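Thiol peroxidase (Aquifex aeolicus, PDB 2YZH) probably reduces hydrogen peroxide and organic hydroperoxides to water and alcohols, using thioredoxin as reductant, and so protects the cell against oxidative stress. Local coordinates at residues 121-125 against 126-130; 150-153 against 154-158. All coordinates share one frame; numbering follows the deposited sequence.

Interaction 1: 121-125 against 126-130. With SO4 (sulfate ion), chain F.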
ATOM      1  N   VAL D 121      -9.899  11.068   3.922  1.00 10.74           N
ATOM      2  CA  VAL D 121     -10.915  10.302   4.630  1.00 10.98           C
ATOM      3  C   VAL D 121     -10.485   8.891   5.031  1.00 10.64           C
ATOM      4  O   VAL D 121     -11.301   8.104   5.506  1.00 11.69           O
ATOM      5  CB  VAL D 121     -12.238  10.246   3.818  1.00 13.85           C
ATOM      6  CG1 VAL D 121     -12.821  11.649   3.693  1.00 15.41           C
ATOM      7  CG2 VAL D 121     -11.994   9.661   2.440  1.00 12.27           C
ATOM      8  N   LEU D 122      -9.207   8.567   4.857  1.00 10.86           N
ATOM      9  CA  LEU D 122      -8.720   7.248   5.260  1.00 10.09           C
ATOM     10  C   LEU D 122      -8.517   7.271   6.775  1.00 10.58           C
ATOM     11  O   LEU D 122      -7.792   8.125   7.293  1.00 11.31           O
ATOM     12  CB  LEU D 122      -7.386   6.927   4.576  1.00 11.71           C
ATOM     13  CG  LEU D 122      -6.793   5.564   4.946  1.00 13.04           C
ATOM     14  CD1 LEU D 122      -7.706   4.455   4.434  1.00 11.14           C
ATOM     15  CD2 LEU D 122      -5.395   5.430   4.353  1.00 13.30           C
ATOM     16  N   ILE D 123      -9.159   6.344   7.483  1.00 10.28           N
ATOM     17  CA  ILE D 123      -9.044   6.274   8.939  1.00 11.20           C
ATOM     18  C   ILE D 123      -7.657   5.759   9.313  1.00 11.41           C
ATOM     19  O   ILE D 123      -7.221   4.718   8.825  1.00 11.51           O
ATOM     20  CB  ILE D 123     -10.162   5.367   9.525  1.00 10.15           C
ATOM     21  CG1 ILE D 123     -11.522   6.004   9.229  1.00 10.11           C
ATOM     22  CG2 ILE D 123      -9.999   5.202  11.038  1.00  8.09           C
ATOM     23  CD1 ILE D 123     -12.716   5.093   9.471  1.00 10.69           C
ATOM     24  N   GLY D 124      -6.969   6.510  10.173  1.00 12.74           N
ATOM     25  CA  GLY D 124      -5.617   6.155  10.576  1.00 13.03           C
ATOM     26  C   GLY D 124      -5.421   5.454  11.911  1.00 13.65           C
ATOM     27  O   GLY D 124      -4.288   5.135  12.273  1.00 12.47           O
ATOM     28  N   GLU D 125      -6.495   5.203  12.650  1.00 13.55           N
ATOM     29  CA  GLU D 125      -6.351   4.517  13.930  1.00 15.64           C
ATOM     30  C   GLU D 125      -7.626   3.810  14.367  1.00 15.75           C
ATOM     31  O   GLU D 125      -8.702   4.038  13.814  1.00 15.51           O
ATOM     32  CB  GLU D 125      -5.923   5.497  15.029  1.00 19.99           C
ATOM     33  CG  GLU D 125      -7.005   6.465  15.471  1.00 23.53           C
ATOM     34  CD  GLU D 125      -6.662   7.175  16.778  1.00 23.44           C
ATOM     35  OE1 GLU D 125      -6.441   6.495  17.803  1.00 29.52           O
ATOM     36  OE2 GLU D 125      -6.620   8.416  16.786  1.00 21.82           O
ATOM     37  N   GLY D 126      -7.491   2.937  15.357  1.00 14.16           N
ATOM     38  CA  GLY D 126      -8.649   2.227  15.865  1.00 17.27           C
ATOM     39  C   GLY D 126      -9.032   0.995  15.073  1.00 16.91           C
ATOM     40  O   GLY D 126      -8.326   0.578  14.148  1.00 14.20           O
ATOM     41  N   ALA D 127     -10.167   0.418  15.448  1.00 14.28           N
ATOM     42  CA  ALA D 127     -10.684  -0.786  14.819  1.00 15.90           C
ATOM     43  C   ALA D 127     -10.962  -0.655  13.330  1.00 14.89           C
ATOM     44  O   ALA D 127     -10.932  -1.649  12.610  1.00 14.64           O
ATOM     45  CB  ALA D 127     -11.956  -1.228  15.533  1.00 17.32           C
ATOM     46  N   LEU D 128     -11.256   0.555  12.869  1.00 13.92           N
ATOM     47  CA  LEU D 128     -11.546   0.752  11.450  1.00 13.82           C
ATOM     48  C   LEU D 128     -10.360   1.335  10.685  1.00 13.36           C
ATOM     49  O   LEU D 128     -10.528   1.888   9.598  1.00 12.97           O
ATOM     50  CB  LEU D 128     -12.768   1.663  11.278  1.00 14.29           C
ATOM     51  CG  LEU D 128     -14.094   1.175  11.879  1.00 17.11           C
ATOM     52  CD1 LEU D 128     -15.194   2.190  11.601  1.00 16.47           C
ATOM     53  CD2 LEU D 128     -14.463  -0.170  11.289  1.00 16.57           C
ATOM     54  N   LYS D 129      -9.161   1.225  11.242  1.00 12.15           N
ATOM     55  CA  LYS D 129      -7.996   1.758  10.539  1.00 12.89           C
ATOM     56  C   LYS D 129      -7.917   1.102   9.156  1.00 11.74           C
ATOM     57  O   LYS D 129      -8.062  -0.114   9.034  1.00 12.67           O
ATOM     58  CB  LYS D 129      -6.711   1.469  11.313  1.00 13.37           C
ATOM     59  CG  LYS D 129      -5.491   2.107  10.666  1.00 16.87           C
ATOM     60  CD  LYS D 129      -4.190   1.735  11.354  1.00 16.91           C
ATOM     61  CE  LYS D 129      -3.770   0.320  11.020  1.00 16.50           C
ATOM     62  NZ  LYS D 129      -2.297   0.161  11.192  1.00 14.45           N
ATOM     63  N   GLY D 130      -7.701   1.911   8.121  1.00 11.55           N
ATOM     64  CA  GLY D 130      -7.612   1.379   6.769  1.00 11.80           C
ATOM     65  C   GLY D 130      -8.913   1.432   5.986  1.00 13.57           C
ATOM     66  O   GLY D 130      -8.946   1.103   4.797  1.00 12.18           O
TER
HETATM   67  S   SO4 F 504      -5.020   1.665  18.249  1.00 41.15           S
HETATM   68  O1  SO4 F 504      -3.840   2.055  19.041  1.00 38.13           O
HETATM   69  O2  SO4 F 504      -6.246   2.099  18.944  1.00 40.58           O
HETATM   70  O3  SO4 F 504      -4.949   2.294  16.913  1.00 39.05           O
HETATM   71  O4  SO4 F 504      -5.053   0.198  18.097  1.00 39.28           O
HETATM   72  O   HOH W   1     -11.371   3.346  14.015  1.00 14.26           O
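A type I beta turn from G126 to K129 reverses the loop ahead of strand 135-139 and brings I123 against L128 and G130. K129 N donates to G126 O at 3.1 Å to close the turn. Behind it, G130 N reaches I123 O at 2.9 Å. This bond is nearly straight (170°), and the donor is tilted 22° from the carbonyl plane. I123 covers the L128 carbonyl with CB, 3.5 Å from L128 O, and makes its apolar contact with CD1, 3.9 Å from L128 CB. With CG1 beside the backbone N (chi1 -64°), the far end of I123 lies across the L128 side chain. Were I123 an alanine, which ends at CB, L128 and I154 would probably lose the CD1 they pack on, leaving a gap beside them. L122 puts CD1 on G130 O at 3.6 Å. The K129 chain passes over the G124 carbonyl. Its NZ is hydrogen-bonded to G18 O of the third subunit and Y113 OH of the second, and salt-bridged to E117 of the third. E125 points its carboxylate to T15 N. A water donates to E125 O (2.8 Å), ahead of the turn, and accepts from L128 N (3.0 Å) within it. G126 N binds sulfate O3 at 3.0 Å. The ion, probably from the crystallisation liquor, is also held by R5 and E20 of the third subunit. This is a type I turn in a connecting loop at a subunit interface, with L128 on F91 of the second subunit, near C63, the predicted peroxidatic cysteine of this thioredoxin-fold peroxiredoxin.

Interaction 2: 150-153 against 154-158; sequences LVPE and ITEEP
E153 has CG opposite its backbone N but bends at chi2 (62°), which curls the carboxylate back over the start of the turn toward T155. T155 in turn holds OG1 between its backbone N and carbonyl carbon (chi1 63°), and this hydroxyl faces the same oxygen. T155 N donates to the anti lone pair of E153 OE2 at 3.0 Å, almost straight at 172°. T155 OG1 lies 3.1 Å from E153 OE2, at most a weak bond. E153 OE2 also takes K10 N, and E153 OE1 takes G11 N. Backbone N-H groups thus grip both carboxylate oxygens, an environment that would favour the charged form. The main chain closes beneath: E156 N donates to E153 O at 3.0 Å from well above the carbonyl plane. The E156 chain runs extended back alongside E153, and its CD comes 3.5 Å from E153 CB. The two carboxylates stay apart, with E153 OE1 and E156 OE2 separated by 5.6 Å. E156 OE1 also lies 4.0 Å from P152 CG, where the two side chains cross at about a right angle. V151 fills the inner side of the loop with both methyls. CG1 touches E156 O at 3.5 Å. CG2 meets the ring of P158 at CB, 3.6 Å away. P158 packs further on E66 and F70 of helix 61-73, while E157 OE1 is hydrogen-bonded to Y160 OH and salt-bridged to K69. The whole is a type I beta turn from E153 to E156, which brings I154 near C63, the predicted active-site cysteine. It joins strand 145-150 to helix 160-170 and is fixed by its buried glutamate to the bend of the N-terminal hairpin.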
ATOM      1  N   LEU D 150     -18.093  16.111   6.344  1.00 15.68           N
ATOM      2  CA  LEU D 150     -17.497  14.989   7.043  1.00 15.39           C
ATOM      3  C   LEU D 150     -18.404  14.716   8.229  1.00 14.14           C
ATOM      4  O   LEU D 150     -18.496  15.543   9.135  1.00 14.07           O
ATOM      5  CB  LEU D 150     -16.094  15.336   7.547  1.00 15.81           C
ATOM      6  CG  LEU D 150     -15.442  14.240   8.396  1.00 14.85           C
ATOM      7  CD1 LEU D 150     -15.194  13.006   7.527  1.00 13.91           C
ATOM      8  CD2 LEU D 150     -14.131  14.739   8.980  1.00 15.20           C
ATOM      9  N   VAL D 151     -19.081  13.572   8.217  1.00 13.88           N
ATOM     10  CA  VAL D 151     -19.971  13.208   9.319  1.00 14.03           C
ATOM     11  C   VAL D 151     -19.083  13.066  10.556  1.00 16.13           C
ATOM     12  O   VAL D 151     -18.121  12.302  10.554  1.00 15.91           O
ATOM     13  CB  VAL D 151     -20.713  11.888   9.012  1.00 13.94           C
ATOM     14  CG1 VAL D 151     -21.760  11.602  10.093  1.00 15.50           C
ATOM     15  CG2 VAL D 151     -21.385  11.986   7.643  1.00 15.22           C
ATOM     16  N   PRO D 152     -19.396  13.806  11.634  1.00 17.32           N
ATOM     17  CA  PRO D 152     -18.611  13.773  12.874  1.00 17.94           C
ATOM     18  C   PRO D 152     -18.504  12.449  13.624  1.00 17.50           C
ATOM     19  O   PRO D 152     -17.586  12.261  14.423  1.00 17.10           O
ATOM     20  CB  PRO D 152     -19.258  14.872  13.718  1.00 18.58           C
ATOM     21  CG  PRO D 152     -20.697  14.807  13.284  1.00 21.11           C
ATOM     22  CD  PRO D 152     -20.582  14.670  11.783  1.00 16.88           C
ATOM     23  N   GLU D 153     -19.443  11.544  13.380  1.00 16.20           N
ATOM     24  CA  GLU D 153     -19.443  10.238  14.034  1.00 17.12           C
ATOM     25  C   GLU D 153     -19.722   9.205  12.960  1.00 16.45           C
ATOM     26  O   GLU D 153     -20.697   9.324  12.227  1.00 16.77           O
ATOM     27  CB  GLU D 153     -20.533  10.185  15.116  1.00 17.87           C
ATOM     28  CG  GLU D 153     -20.980   8.778  15.528  1.00 18.80           C
ATOM     29  CD  GLU D 153     -19.870   7.939  16.141  1.00 19.85           C
ATOM     30  OE1 GLU D 153     -19.258   8.387  17.135  1.00 20.78           O
ATOM     31  OE2 GLU D 153     -19.621   6.820  15.638  1.00 17.61           O
ATOM     32  N   ILE D 154     -18.867   8.192  12.868  1.00 16.29           N
ATOM     33  CA  ILE D 154     -19.030   7.151  11.859  1.00 17.33           C
ATOM     34  C   ILE D 154     -20.391   6.445  11.885  1.00 18.13           C
ATOM     35  O   ILE D 154     -20.936   6.126  10.828  1.00 19.63           O
ATOM     36  CB  ILE D 154     -17.903   6.102  11.971  1.00 19.10           C
ATOM     37  CG1 ILE D 154     -16.560   6.761  11.633  1.00 20.21           C
ATOM     38  CG2 ILE D 154     -18.164   4.940  11.015  1.00 18.23           C
ATOM     39  CD1 ILE D 154     -15.353   5.907  11.945  1.00 26.01           C
ATOM     40  N   THR D 155     -20.955   6.211  13.069  1.00 17.72           N
ATOM     41  CA  THR D 155     -22.252   5.530  13.144  1.00 18.23           C
ATOM     42  C   THR D 155     -23.442   6.398  12.743  1.00 17.44           C
ATOM     43  O   THR D 155     -24.549   5.887  12.593  1.00 18.32           O
ATOM     44  CB  THR D 155     -22.558   4.978  14.559  1.00 18.51           C
ATOM     45  OG1 THR D 155     -22.643   6.062  15.491  1.00 18.48           O
ATOM     46  CG2 THR D 155     -21.486   3.995  15.000  1.00 19.80           C
ATOM     47  N   GLU D 156     -23.226   7.699  12.576  1.00 16.31           N
ATOM     48  CA  GLU D 156     -24.317   8.594  12.207  1.00 17.78           C
ATOM     49  C   GLU D 156     -24.459   8.762  10.695  1.00 18.93           C
ATOM     50  O   GLU D 156     -23.493   8.619   9.944  1.00 16.52           O
ATOM     51  CB  GLU D 156     -24.122   9.965  12.878  1.00 16.74           C
ATOM     52  CG  GLU D 156     -24.185   9.888  14.400  1.00 16.28           C
ATOM     53  CD  GLU D 156     -23.856  11.192  15.109  1.00 18.56           C
ATOM     54  OE1 GLU D 156     -23.481  12.182  14.446  1.00 17.79           O
ATOM     55  OE2 GLU D 156     -23.969  11.220  16.353  1.00 17.11           O
ATOM     56  N   GLU D 157     -25.679   9.059  10.257  1.00 18.57           N
ATOM     57  CA  GLU D 157     -25.953   9.271   8.841  1.00 20.05           C
ATOM     58  C   GLU D 157     -25.619  10.721   8.516  1.00 18.34           C
ATOM     59  O   GLU D 157     -25.588  11.570   9.407  1.00 19.28           O
ATOM     60  CB  GLU D 157     -27.428   8.981   8.538  1.00 18.83           C
ATOM     61  CG  GLU D 157     -27.812   7.515   8.686  1.00 23.03           C
ATOM     62  CD  GLU D 157     -29.302   7.281   8.508  1.00 25.90           C
ATOM     63  OE1 GLU D 157     -29.848   7.703   7.466  1.00 26.65           O
ATOM     64  OE2 GLU D 157     -29.926   6.677   9.409  1.00 28.87           O
ATOM     65  N   PRO D 158     -25.350  11.029   7.240  1.00 19.07           N
ATOM     66  CA  PRO D 158     -25.025  12.412   6.883  1.00 18.33           C
ATOM     67  C   PRO D 158     -26.281  13.261   6.731  1.00 20.75           C
ATOM     68  O   PRO D 158     -27.396  12.757   6.876  1.00 19.62           O
ATOM     69  CB  PRO D 158     -24.290  12.253   5.558  1.00 20.35           C
ATOM     70  CG  PRO D 158     -25.040  11.135   4.920  1.00 17.58           C
ATOM     71  CD  PRO D 158     -25.216  10.141   6.068  1.00 18.29           C
TER

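Overall arrangement
Interactions 1 and 2 follow in series along the chain. Strand 135-139 lies between them, and strand 145-150 runs into interaction 2. Their centres lie 14 Å apart, yet they meet through I154. I154 CD1 packs at 3.7 Å on both I123 CD1 and L128 CD1. This apolar junction sits close to C63, the predicted active-site cysteine. Interaction 1 is mostly buried, partly because other subunits cover it, and its turn is held by backbone bonds, one water and packing. Interaction 2 is partly buried, touches no other chain of the assembly and leans on a glutamate carboxylate. Both are tied through a glutamate to the N-terminal hairpin of strands 6-9 and 12-15.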